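Local structure of putative Nitroreductase (Anabaena variabilis ATCC 29413, 3EO7) at residues Tyr455-Ala460 with Ala500-Thr505; Ile380-Ala385 with Ile435-Asp440; Thr189-Gly194 with Leu463-Asn468. The protein binds flavin mononucleotide and is probably an oxidoreductase of the nitroreductase family, with two nitroreductase-like regions in a single chain. All coordinates share one frame; numbering follows the deposited sequence.

Contact 1 of 3, residues Tyr455-Ala460 with Ala500-Thr505. With FMN (flavin mononucleotide), chain B.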
loop_
_atom_site.group_PDB
_atom_site.type_symbol
_atom_site.label_atom_id
_atom_site.label_comp_id
_atom_site.label_asym_id
_atom_site.label_seq_id
_atom_site.Cartn_x
_atom_site.Cartn_y
_atom_site.Cartn_z
ATOM N N TYR A 455 -8.776 -4.609 1.469
ATOM C CA TYR A 455 -7.653 -5.461 1.852
ATOM C C TYR A 455 -6.796 -5.809 0.656
ATOM O O TYR A 455 -5.564 -5.780 0.723
ATOM C CB TYR A 455 -8.115 -6.744 2.517
ATOM C CG TYR A 455 -8.953 -6.607 3.791
ATOM C CD1 TYR A 455 -8.808 -5.526 4.661
ATOM C CD2 TYR A 455 -9.805 -7.637 4.183
ATOM C CE1 TYR A 455 -9.513 -5.462 5.816
ATOM C CE2 TYR A 455 -10.544 -7.582 5.368
ATOM C CZ TYR A 455 -10.393 -6.472 6.195
ATOM O OH TYR A 455 -11.083 -6.375 7.396
ATOM N N LEU A 456 -7.448 -6.147 -0.439
ATOM C CA LEU A 456 -6.730 -6.544 -1.652
ATOM C C LEU A 456 -5.839 -5.419 -2.182
ATOM O O LEU A 456 -4.665 -5.647 -2.552
ATOM C CB LEU A 456 -7.721 -6.945 -2.767
ATOM C CG LEU A 456 -8.555 -8.193 -2.560
ATOM C CD1 LEU A 456 -9.658 -8.370 -3.624
ATOM C CD2 LEU A 456 -7.607 -9.431 -2.472
ATOM N N HIS A 457 -6.412 -4.222 -2.265
ATOM C CA HIS A 457 -5.726 -3.076 -2.842
ATOM C C HIS A 457 -4.617 -2.614 -1.900
ATOM O O HIS A 457 -3.518 -2.311 -2.357
ATOM C CB HIS A 457 -6.733 -1.972 -3.204
ATOM C CG HIS A 457 -7.490 -2.263 -4.456
ATOM N ND1 HIS A 457 -8.579 -3.118 -4.494
ATOM C CD2 HIS A 457 -7.295 -1.846 -5.729
ATOM C CE1 HIS A 457 -9.028 -3.191 -5.733
ATOM N NE2 HIS A 457 -8.260 -2.449 -6.507
HETATM N N MSE A 458 -4.879 -2.626 -0.583
HETATM C CA MSE A 458 -3.812 -2.269 0.362
HETATM C C MSE A 458 -2.664 -3.290 0.288
HETATM O O MSE A 458 -1.488 -2.916 0.287
HETATM C CB MSE A 458 -4.334 -2.113 1.775
HETATM C CG MSE A 458 -5.114 -0.810 1.934
HETATM SE SE MSE A 458 -5.635 -0.468 3.780
HETATM C CE MSE A 458 -7.053 -1.730 3.978
ATOM N N ASP A 459 -2.976 -4.577 0.209
ATOM C CA ASP A 459 -1.915 -5.583 0.102
ATOM C C ASP A 459 -1.096 -5.421 -1.185
ATOM O O ASP A 459 0.128 -5.546 -1.146
ATOM C CB ASP A 459 -2.474 -6.998 0.194
ATOM C CG ASP A 459 -2.784 -7.426 1.630
ATOM O OD1 ASP A 459 -2.349 -6.734 2.605
ATOM O OD2 ASP A 459 -3.491 -8.483 1.763
ATOM N N ALA A 460 -1.760 -5.154 -2.315
ATOM C CA ALA A 460 -1.070 -4.938 -3.578
ATOM C C ALA A 460 -0.150 -3.730 -3.518
ATOM O O ALA A 460 0.998 -3.776 -4.007
ATOM C CB ALA A 460 -2.075 -4.814 -4.737
ATOM N N ALA A 500 -9.146 -10.932 -11.466
ATOM C CA ALA A 500 -9.303 -9.513 -11.773
ATOM C C ALA A 500 -7.968 -8.833 -11.485
ATOM O O ALA A 500 -7.414 -8.996 -10.412
ATOM C CB ALA A 500 -10.373 -8.889 -10.916
ATOM N N VAL A 501 -7.453 -8.068 -12.435
ATOM C CA VAL A 501 -6.230 -7.306 -12.226
ATOM C C VAL A 501 -6.534 -6.157 -11.260
ATOM O O VAL A 501 -7.500 -5.393 -11.475
ATOM C CB VAL A 501 -5.652 -6.752 -13.546
ATOM C CG1 VAL A 501 -4.498 -5.807 -13.271
ATOM C CG2 VAL A 501 -5.225 -7.906 -14.487
ATOM N N ILE A 502 -5.734 -6.082 -10.197
ATOM C CA ILE A 502 -5.838 -5.070 -9.134
ATOM C C ILE A 502 -4.801 -3.958 -9.295
ATOM O O ILE A 502 -5.079 -2.804 -9.040
ATOM C CB ILE A 502 -5.598 -5.765 -7.737
ATOM C CG1 ILE A 502 -6.626 -6.875 -7.515
ATOM C CG2 ILE A 502 -5.613 -4.774 -6.588
ATOM C CD1 ILE A 502 -8.020 -6.375 -7.670
ATOM N N TYR A 503 -3.581 -4.311 -9.700
ATOM C CA TYR A 503 -2.517 -3.322 -9.767
ATOM C C TYR A 503 -1.453 -3.779 -10.737
ATOM O O TYR A 503 -1.321 -4.976 -10.985
ATOM C CB TYR A 503 -1.940 -3.128 -8.356
ATOM C CG TYR A 503 -0.994 -1.973 -8.120
ATOM C CD1 TYR A 503 -1.175 -0.740 -8.747
ATOM C CD2 TYR A 503 0.047 -2.098 -7.206
ATOM C CE1 TYR A 503 -0.320 0.318 -8.529
ATOM C CE2 TYR A 503 0.913 -1.033 -6.943
ATOM C CZ TYR A 503 0.710 0.178 -7.588
ATOM O OH TYR A 503 1.501 1.234 -7.373
ATOM N N ILE A 504 -0.719 -2.800 -11.265
ATOM C CA ILE A 504 0.375 -2.998 -12.198
ATOM C C ILE A 504 1.598 -2.239 -11.689
ATOM O O ILE A 504 1.494 -1.103 -11.233
ATOM C CB ILE A 504 0.011 -2.458 -13.602
ATOM C CG1 ILE A 504 -1.187 -3.229 -14.135
ATOM C CG2 ILE A 504 1.220 -2.431 -14.545
ATOM C CD1 ILE A 504 -1.717 -2.696 -15.496
ATOM N N THR A 505 2.745 -2.892 -11.764
ATOM C CA THR A 505 4.027 -2.268 -11.430
ATOM C C THR A 505 5.000 -2.518 -12.596
ATOM O O THR A 505 5.298 -3.662 -12.914
ATOM C CB THR A 505 4.632 -2.781 -10.124
ATOM O OG1 THR A 505 3.746 -2.560 -9.030
ATOM C CG2 THR A 505 6.033 -2.105 -9.850
HETATM N N1 FMN B . 2.761 7.142 -12.472
HETATM C C2 FMN B . 2.508 7.169 -13.834
HETATM O O2 FMN B . 3.253 7.767 -14.602
HETATM N N3 FMN B . 1.416 6.571 -14.404
HETATM C C4 FMN B . 0.470 5.934 -13.657
HETATM O O4 FMN B . -0.393 5.255 -14.244
HETATM C C4A FMN B . 0.685 5.878 -12.282
HETATM N N5 FMN B . -0.261 5.293 -11.462
HETATM C C5A FMN B . 0.002 5.158 -10.084
HETATM C C6 FMN B . -0.868 4.474 -9.242
HETATM C C7 FMN B . -0.622 4.359 -7.875
HETATM C C7M FMN B . -1.539 3.494 -6.996
HETATM C C8 FMN B . 0.518 4.931 -7.327
HETATM C C8M FMN B . 0.940 4.677 -5.894
HETATM C C9 FMN B . 1.421 5.624 -8.156
HETATM C C9A FMN B . 1.161 5.734 -9.533
HETATM N N10 FMN B . 2.042 6.425 -10.356
HETATM C C10 FMN B . 1.822 6.484 -11.706
HETATM C "C1'" FMN B . 3.164 7.269 -9.787
HETATM C "C2'" FMN B . 2.690 8.584 -9.202
HETATM O "O2'" FMN B . 2.464 9.535 -10.266
HETATM C "C3'" FMN B . 3.731 9.092 -8.206
HETATM O "O3'" FMN B . 3.786 8.223 -7.071
HETATM C "C4'" FMN B . 3.518 10.554 -7.769
HETATM O "O4'" FMN B . 3.621 11.455 -8.908
HETATM C "C5'" FMN B . 4.529 10.935 -6.706
HETATM O "O5'" FMN B . 5.850 10.786 -7.154
HETATM P P FMN B . 6.886 9.842 -6.422
HETATM O O1P FMN B . 6.372 8.410 -6.536
HETATM O O2P FMN B . 8.192 10.045 -7.181
HETATM O O3P FMN B . 7.024 10.252 -4.985
HETATM O O HOH W 1 -7.554 -1.626 -9.128
#

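Contact 2 of 3, residues Ile380-Ala385 with Ile435-Asp440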
loop_
_atom_site.group_PDB
_atom_site.type_symbol
_atom_site.label_atom_id
_atom_site.label_comp_id
_atom_site.label_asym_id
_atom_site.label_seq_id
_atom_site.Cartn_x
_atom_site.Cartn_y
_atom_site.Cartn_z
ATOM N N ILE A 380 -4.062 -12.892 -3.376
ATOM C CA ILE A 380 -3.423 -12.165 -4.463
ATOM C C ILE A 380 -2.492 -13.083 -5.258
ATOM O O ILE A 380 -1.711 -13.853 -4.685
ATOM C CB ILE A 380 -2.641 -10.971 -3.903
ATOM C CG1 ILE A 380 -3.641 -9.902 -3.395
ATOM C CG2 ILE A 380 -1.687 -10.357 -4.964
ATOM C CD1 ILE A 380 -3.024 -8.961 -2.561
ATOM N N GLU A 381 -2.634 -13.041 -6.571
ATOM C CA GLU A 381 -1.764 -13.773 -7.463
ATOM C C GLU A 381 -0.893 -12.772 -8.222
ATOM O O GLU A 381 -1.241 -11.593 -8.387
ATOM C CB GLU A 381 -2.591 -14.626 -8.401
ATOM C CG GLU A 381 -3.419 -15.711 -7.708
ATOM C CD GLU A 381 -2.593 -16.673 -6.909
ATOM O OE1 GLU A 381 -1.470 -17.030 -7.347
ATOM O OE2 GLU A 381 -3.062 -17.103 -5.831
ATOM N N THR A 382 0.246 -13.273 -8.715
ATOM C CA THR A 382 1.207 -12.444 -9.398
ATOM C C THR A 382 1.519 -13.034 -10.771
ATOM O O THR A 382 1.842 -14.220 -10.877
ATOM C CB THR A 382 2.504 -12.301 -8.572
ATOM O OG1 THR A 382 2.197 -11.747 -7.275
ATOM C CG2 THR A 382 3.558 -11.452 -9.364
ATOM N N PHE A 383 1.363 -12.217 -11.810
ATOM C CA PHE A 383 1.726 -12.578 -13.202
ATOM C C PHE A 383 2.690 -11.538 -13.698
ATOM O O PHE A 383 2.558 -10.352 -13.360
ATOM C CB PHE A 383 0.509 -12.655 -14.130
ATOM C CG PHE A 383 -0.453 -13.747 -13.741
ATOM C CD1 PHE A 383 -1.367 -13.556 -12.698
ATOM C CD2 PHE A 383 -0.400 -14.991 -14.374
ATOM C CE1 PHE A 383 -2.242 -14.592 -12.316
ATOM C CE2 PHE A 383 -1.281 -16.019 -13.989
ATOM C CZ PHE A 383 -2.185 -15.797 -12.948
ATOM N N ILE A 384 3.680 -11.973 -14.471
ATOM C CA ILE A 384 4.681 -11.057 -14.959
ATOM C C ILE A 384 4.781 -11.097 -16.466
ATOM O O ILE A 384 5.019 -12.159 -17.057
ATOM C CB ILE A 384 6.088 -11.364 -14.347
ATOM C CG1 ILE A 384 5.961 -11.546 -12.819
ATOM C CG2 ILE A 384 7.079 -10.278 -14.712
ATOM C CD1 ILE A 384 7.305 -11.661 -12.062
ATOM N N ALA A 385 4.581 -9.948 -17.095
ATOM C CA ALA A 385 4.844 -9.822 -18.523
ATOM C C ALA A 385 6.315 -9.425 -18.649
ATOM O O ALA A 385 6.741 -8.374 -18.154
ATOM C CB ALA A 385 3.935 -8.775 -19.183
ATOM N N ILE A 435 4.713 -6.249 -13.614
ATOM C CA ILE A 435 4.101 -7.141 -12.640
ATOM C C ILE A 435 2.623 -6.816 -12.380
ATOM O O ILE A 435 2.276 -5.692 -12.021
ATOM C CB ILE A 435 4.919 -7.122 -11.333
ATOM C CG1 ILE A 435 6.361 -7.582 -11.624
ATOM C CG2 ILE A 435 4.299 -8.009 -10.240
ATOM C CD1 ILE A 435 7.228 -7.535 -10.396
ATOM N N PHE A 436 1.771 -7.819 -12.577
ATOM C CA PHE A 436 0.333 -7.712 -12.389
ATOM C C PHE A 436 -0.085 -8.444 -11.122
ATOM O O PHE A 436 0.203 -9.619 -10.966
ATOM C CB PHE A 436 -0.416 -8.344 -13.564
ATOM C CG PHE A 436 -0.214 -7.624 -14.861
ATOM C CD1 PHE A 436 0.931 -7.821 -15.616
ATOM C CD2 PHE A 436 -1.136 -6.696 -15.290
ATOM C CE1 PHE A 436 1.132 -7.080 -16.784
ATOM C CE2 PHE A 436 -0.939 -5.971 -16.444
ATOM C CZ PHE A 436 0.194 -6.159 -17.183
ATOM N N HIS A 437 -0.724 -7.716 -10.205
ATOM C CA HIS A 437 -1.316 -8.310 -9.036
ATOM C C HIS A 437 -2.787 -8.504 -9.349
ATOM O O HIS A 437 -3.471 -7.583 -9.816
ATOM C CB HIS A 437 -1.124 -7.396 -7.816
ATOM C CG HIS A 437 0.286 -7.348 -7.350
ATOM N ND1 HIS A 437 0.976 -6.167 -7.204
ATOM C CD2 HIS A 437 1.155 -8.340 -7.046
ATOM C CE1 HIS A 437 2.202 -6.435 -6.787
ATOM N NE2 HIS A 437 2.345 -7.751 -6.693
ATOM N N THR A 438 -3.273 -9.707 -9.085
ATOM C CA THR A 438 -4.636 -10.055 -9.397
ATOM C C THR A 438 -5.318 -10.764 -8.234
ATOM O O THR A 438 -4.671 -11.212 -7.287
ATOM C CB THR A 438 -4.684 -11.007 -10.617
ATOM O OG1 THR A 438 -4.278 -12.316 -10.213
ATOM C CG2 THR A 438 -3.793 -10.499 -11.813
ATOM N N SER A 439 -6.631 -10.852 -8.325
ATOM C CA SER A 439 -7.420 -11.575 -7.348
ATOM C C SER A 439 -8.738 -12.067 -7.911
ATOM O O SER A 439 -9.389 -11.375 -8.684
ATOM C CB SER A 439 -7.730 -10.671 -6.132
ATOM O OG SER A 439 -8.342 -11.390 -5.075
ATOM N N ASP A 440 -9.115 -13.277 -7.546
ATOM C CA ASP A 440 -10.436 -13.770 -7.821
ATOM C C ASP A 440 -11.354 -13.095 -6.814
ATOM O O ASP A 440 -11.410 -13.467 -5.647
ATOM C CB ASP A 440 -10.471 -15.303 -7.718
ATOM C CG ASP A 440 -11.868 -15.883 -7.840
ATOM O OD1 ASP A 440 -12.911 -15.172 -7.737
ATOM O OD2 ASP A 440 -11.908 -17.119 -8.047
#

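Contact 3 of 3, residues Thr189-Gly194 with Leu463-Asn468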
loop_
_atom_site.group_PDB
_atom_site.type_symbol
_atom_site.label_atom_id
_atom_site.label_comp_id
_atom_site.label_asym_id
_atom_site.label_seq_id
_atom_site.Cartn_x
_atom_site.Cartn_y
_atom_site.Cartn_z
ATOM N N THR A 189 -2.538 3.790 0.067
ATOM C CA THR A 189 -2.444 3.447 1.467
ATOM C C THR A 189 -1.569 2.221 1.653
ATOM O O THR A 189 -0.733 2.217 2.535
ATOM C CB THR A 189 -3.815 3.286 2.081
ATOM O OG1 THR A 189 -4.524 4.542 2.005
ATOM C CG2 THR A 189 -3.716 2.813 3.532
ATOM N N GLY A 190 -1.714 1.192 0.802
ATOM C CA GLY A 190 -0.869 0.013 0.877
ATOM C C GLY A 190 0.609 0.339 0.742
ATOM O O GLY A 190 1.421 -0.228 1.450
ATOM N N HIS A 191 0.946 1.281 -0.139
ATOM C CA HIS A 191 2.338 1.715 -0.296
ATOM C C HIS A 191 2.852 2.299 1.023
ATOM O O HIS A 191 3.984 1.989 1.462
ATOM C CB HIS A 191 2.517 2.738 -1.438
ATOM C CG HIS A 191 2.620 2.130 -2.809
ATOM N ND1 HIS A 191 3.820 1.735 -3.351
ATOM C CD2 HIS A 191 1.672 1.821 -3.729
ATOM C CE1 HIS A 191 3.605 1.233 -4.570
ATOM N NE2 HIS A 191 2.314 1.284 -4.827
ATOM N N LEU A 192 2.045 3.148 1.647
ATOM C CA LEU A 192 2.397 3.698 2.963
ATOM C C LEU A 192 2.574 2.599 4.015
ATOM O O LEU A 192 3.506 2.643 4.820
ATOM C CB LEU A 192 1.332 4.707 3.378
ATOM C CG LEU A 192 1.409 5.234 4.811
ATOM C CD1 LEU A 192 2.765 5.892 5.077
ATOM C CD2 LEU A 192 0.253 6.262 4.949
ATOM N N LEU A 193 1.689 1.603 4.016
ATOM C CA LEU A 193 1.841 0.464 4.921
ATOM C C LEU A 193 3.167 -0.252 4.724
ATOM O O LEU A 193 3.783 -0.667 5.716
ATOM C CB LEU A 193 0.701 -0.549 4.772
ATOM C CG LEU A 193 -0.748 -0.080 5.072
ATOM C CD1 LEU A 193 -1.690 -1.304 4.996
ATOM C CD2 LEU A 193 -0.839 0.630 6.431
ATOM N N GLY A 194 3.596 -0.421 3.458
ATOM C CA GLY A 194 4.927 -1.008 3.167
ATOM C C GLY A 194 6.033 -0.149 3.790
ATOM O O GLY A 194 6.986 -0.673 4.398
ATOM N N LEU A 463 2.956 -4.766 -1.387
ATOM C CA LEU A 463 3.888 -5.489 -2.279
ATOM C C LEU A 463 4.559 -4.492 -3.225
ATOM O O LEU A 463 5.774 -4.539 -3.422
ATOM C CB LEU A 463 3.143 -6.578 -3.064
ATOM C CG LEU A 463 2.605 -7.767 -2.272
ATOM C CD1 LEU A 463 1.764 -8.663 -3.222
ATOM C CD2 LEU A 463 3.763 -8.575 -1.603
ATOM N N GLY A 464 3.763 -3.623 -3.832
ATOM C CA GLY A 464 4.281 -2.612 -4.739
ATOM C C GLY A 464 5.393 -1.780 -4.117
ATOM O O GLY A 464 6.409 -1.513 -4.736
ATOM N N GLN A 465 5.241 -1.401 -2.851
ATOM C CA GLN A 465 6.258 -0.531 -2.270
ATOM C C GLN A 465 7.574 -1.284 -2.103
ATOM O O GLN A 465 8.640 -0.712 -2.277
ATOM C CB GLN A 465 5.795 0.078 -0.955
ATOM C CG GLN A 465 6.750 1.115 -0.395
ATOM C CD GLN A 465 6.895 2.388 -1.244
ATOM O OE1 GLN A 465 6.257 2.545 -2.271
ATOM N NE2 GLN A 465 7.751 3.319 -0.787
ATOM N N ARG A 466 7.485 -2.572 -1.743
ATOM C CA ARG A 466 8.692 -3.366 -1.605
ATOM C C ARG A 466 9.378 -3.470 -2.963
ATOM O O ARG A 466 10.586 -3.360 -3.052
ATOM C CB ARG A 466 8.378 -4.740 -1.025
ATOM C CG ARG A 466 7.863 -4.697 0.424
ATOM C CD ARG A 466 7.647 -6.097 0.995
ATOM N NE ARG A 466 8.896 -6.822 1.269
ATOM C CZ ARG A 466 9.470 -6.925 2.470
ATOM N NH1 ARG A 466 8.921 -6.340 3.506
ATOM N NH2 ARG A 466 10.590 -7.607 2.644
ATOM N N LEU A 467 8.598 -3.659 -4.022
ATOM C CA LEU A 467 9.153 -3.732 -5.375
ATOM C C LEU A 467 9.789 -2.398 -5.785
ATOM O O LEU A 467 10.850 -2.387 -6.396
ATOM C CB LEU A 467 8.054 -4.100 -6.422
ATOM C CG LEU A 467 7.524 -5.523 -6.494
ATOM C CD1 LEU A 467 6.209 -5.603 -7.302
ATOM C CD2 LEU A 467 8.623 -6.419 -7.136
ATOM N N ASN A 468 9.120 -1.278 -5.494
ATOM C CA ASN A 468 9.634 0.043 -5.823
ATOM C C ASN A 468 10.990 0.306 -5.120
ATOM O O ASN A 468 11.939 0.748 -5.743
ATOM C CB ASN A 468 8.641 1.178 -5.480
ATOM C CG ASN A 468 7.590 1.409 -6.567
ATOM O OD1 ASN A 468 7.579 2.473 -7.200
ATOM N ND2 ASN A 468 6.713 0.432 -6.791
#

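Contact 1 of 3, residues Tyr455-Ala460 with Ala500-Thr505
Helix 455-460 lies along strand 500-505 with the two chain directions only 22° apart, and the short axes come within 8.3 Å of each other. No hydrogen bond joins the two segments directly; Ile502 carries most of the packing. Its CG2, anti to the backbone N, sits over one face of the His457 imidazole, 3.5 Å from the ring centroid, a CH-pi contact displaced a little toward the rim. Ile502 CD1 follows along the same ring and stands 3.9 Å from His457 CE1. The imidazole also has polar partners. Its ND1 is hydrogen-bonded to Tyr453 O one turn back in the helix, while His457 NE2 meets, in the ring plane, a water 2.8 Å away. That water donates to Ile502 O over 2.7 Å, so the residue that covers the ring face is also tied to the ring edge. The strand belongs to the mixed sheet of the FMN-binding nitroreductase fold and carries a classic beta bulge here: Ile502 and Tyr503 both face His437 on the next strand. Ile502 takes a helical psi of -39°, and two consecutive side chains thus start out toward the helix. Ala460 CB meets both of them, lying 4.0 Å from Ile502 CG2 and equally close to Tyr503 CB. The Tyr503 ring, with CG anti to its backbone N (chi1 -169°), leaves the strand so that its CD2 edge passes 3.7 Å from Ala460 O, which lies near the ring plane. Across the ring, Tyr503 CE1 approaches the flavin methyl C7M of FMN to 3.7 Å, and the hydroxyl is hydrogen-bonded to His191 NE2 of helix 181-202.

Contact 2 of 3, residues Ile380-Ala385 with Ile435-Asp440
Thr438 O is gripped twice: by Glu381 N, 2.8 Å away and above the carbonyl plane, and by a CA-H...O contact from Ile380 CA at 3.2 Å. It opens an antiparallel ladder in the mixed sheet of the nitroreductase fold, in which Glu381-Thr438 and Phe383-Phe436 are hydrogen-bonded pairs and Thr382-His437 and Ile384-Ile435 are non-hydrogen-bonded ones. The straightest of the four bonds runs from Phe436 N to Phe383 O, 2.8 Å long and nearly along the C=O axis. The strands meet at 155°, short of exactly antiparallel.

On the face carrying Thr382, Ile384, Ile435 and His437, helix 452-473 packs through Leu463 and Leu467. Thr382 divides its two branches there: CG2, anti to the backbone N, crosses to Ile435 CG2 at 3.6 Å, while OG1 lies at the imidazole edge, in the ring plane, 3.6 Å from His437 CD2. That is no hydrogen bond between the two; Tyr358 OH hydrogen-bonds both Thr382 OG1 and His437 NE2, a shared partner that would favour this setting of the imidazole.

The opposite face holds Glu381, Phe383, Phe436 and Thr438. Thr438 keeps OG1 between the backbone N and the carbonyl carbon (chi1 75°), placing it 3.4 Å from Glu381 CB and at the edge of the Phe383 ring; its hydrogen-bond partner is Glu499 OE1. Glu381 bends at chi2 and turns its carboxylate away from Thr438 to bond Tyr398 OH. Helix 486-493 packs against Phe436 through Val489 and Leu493. The ring of Phe436 lies alongside the neighbouring strand, with Phe383 O at its edge and in its plane, and farther round the same edge Ala385 CB sits 4.1 Å from Phe436 CE1.

Contact 3 of 3, residues Thr189-Gly194 with Leu463-Asn468
The His191 ring meets the Gln465 amide at nearly a right angle, their planes 84° apart, and His191 ND1 donates to Gln465 OE1 over 2.8 Å. The bond is well formed, with OE1 near the imidazole plane and the N-H aimed at a lone pair of the carbonyl. If the ring is neutral, NE2 would be the accepting nitrogen; it is hydrogen-bonded to Tyr503 OH, and the side chain also touches FMN. His191 CE1 lies against the backbone, 3.5 Å from Gly464 C, where no side chain stands between ring and helix. Gln465 CG, anti to its backbone N, lies 3.4 Å from His191 O; the bend at chi2 (66°) then swings the amide back to the ring. Its other end is held by Asn195 OD1, bonded to NE2, so both ends of the amide are fixed.

Farther round the ring edge, Asn468 ND2 lies 3.9 Å from His191 CE1 and donates to Gly464 O, which also accepts the helical N-H of Asn468. Gly194 CA lies near Gln465 CB with no side chain in between, and with Gly464 it lets the helices approach to 7.6 Å between axes, crossing at -60°. The pair joins the two nitroreductase-family regions of the chain, an arrangement consistent with a flavin site built between two such halves. Around it, Arg466 reaches Glu197 in a salt bridge, Leu193 packs on strand 229-239, and Leu463 and Leu467 rest on helix 347-358 and strand 433-439.

How the contacts relate
All three contacts are buried, and contact 3 is the nearest to the chain's centre. Contacts 1 and 2 share one sheet: strands 500-508 and 433-439 are neighbours, linked by the probable hydrogen bond from Ile502 N to His437 O. Contacts 1 and 3 share helix 452-473, with Tyr503 and His191 as their joint beside FMN. Their chemistry differs accordingly. Contact 2 is backbone hydrogen bonding within a sheet, contact 1 is apolar helix-on-strand packing with one water bridge, and contact 3 is a close helix crossing with a single polar side-chain bond. Between contacts 2 and 3 the join is apolar, Leu463 and Leu467 bringing the helix of one onto the sheet of the other.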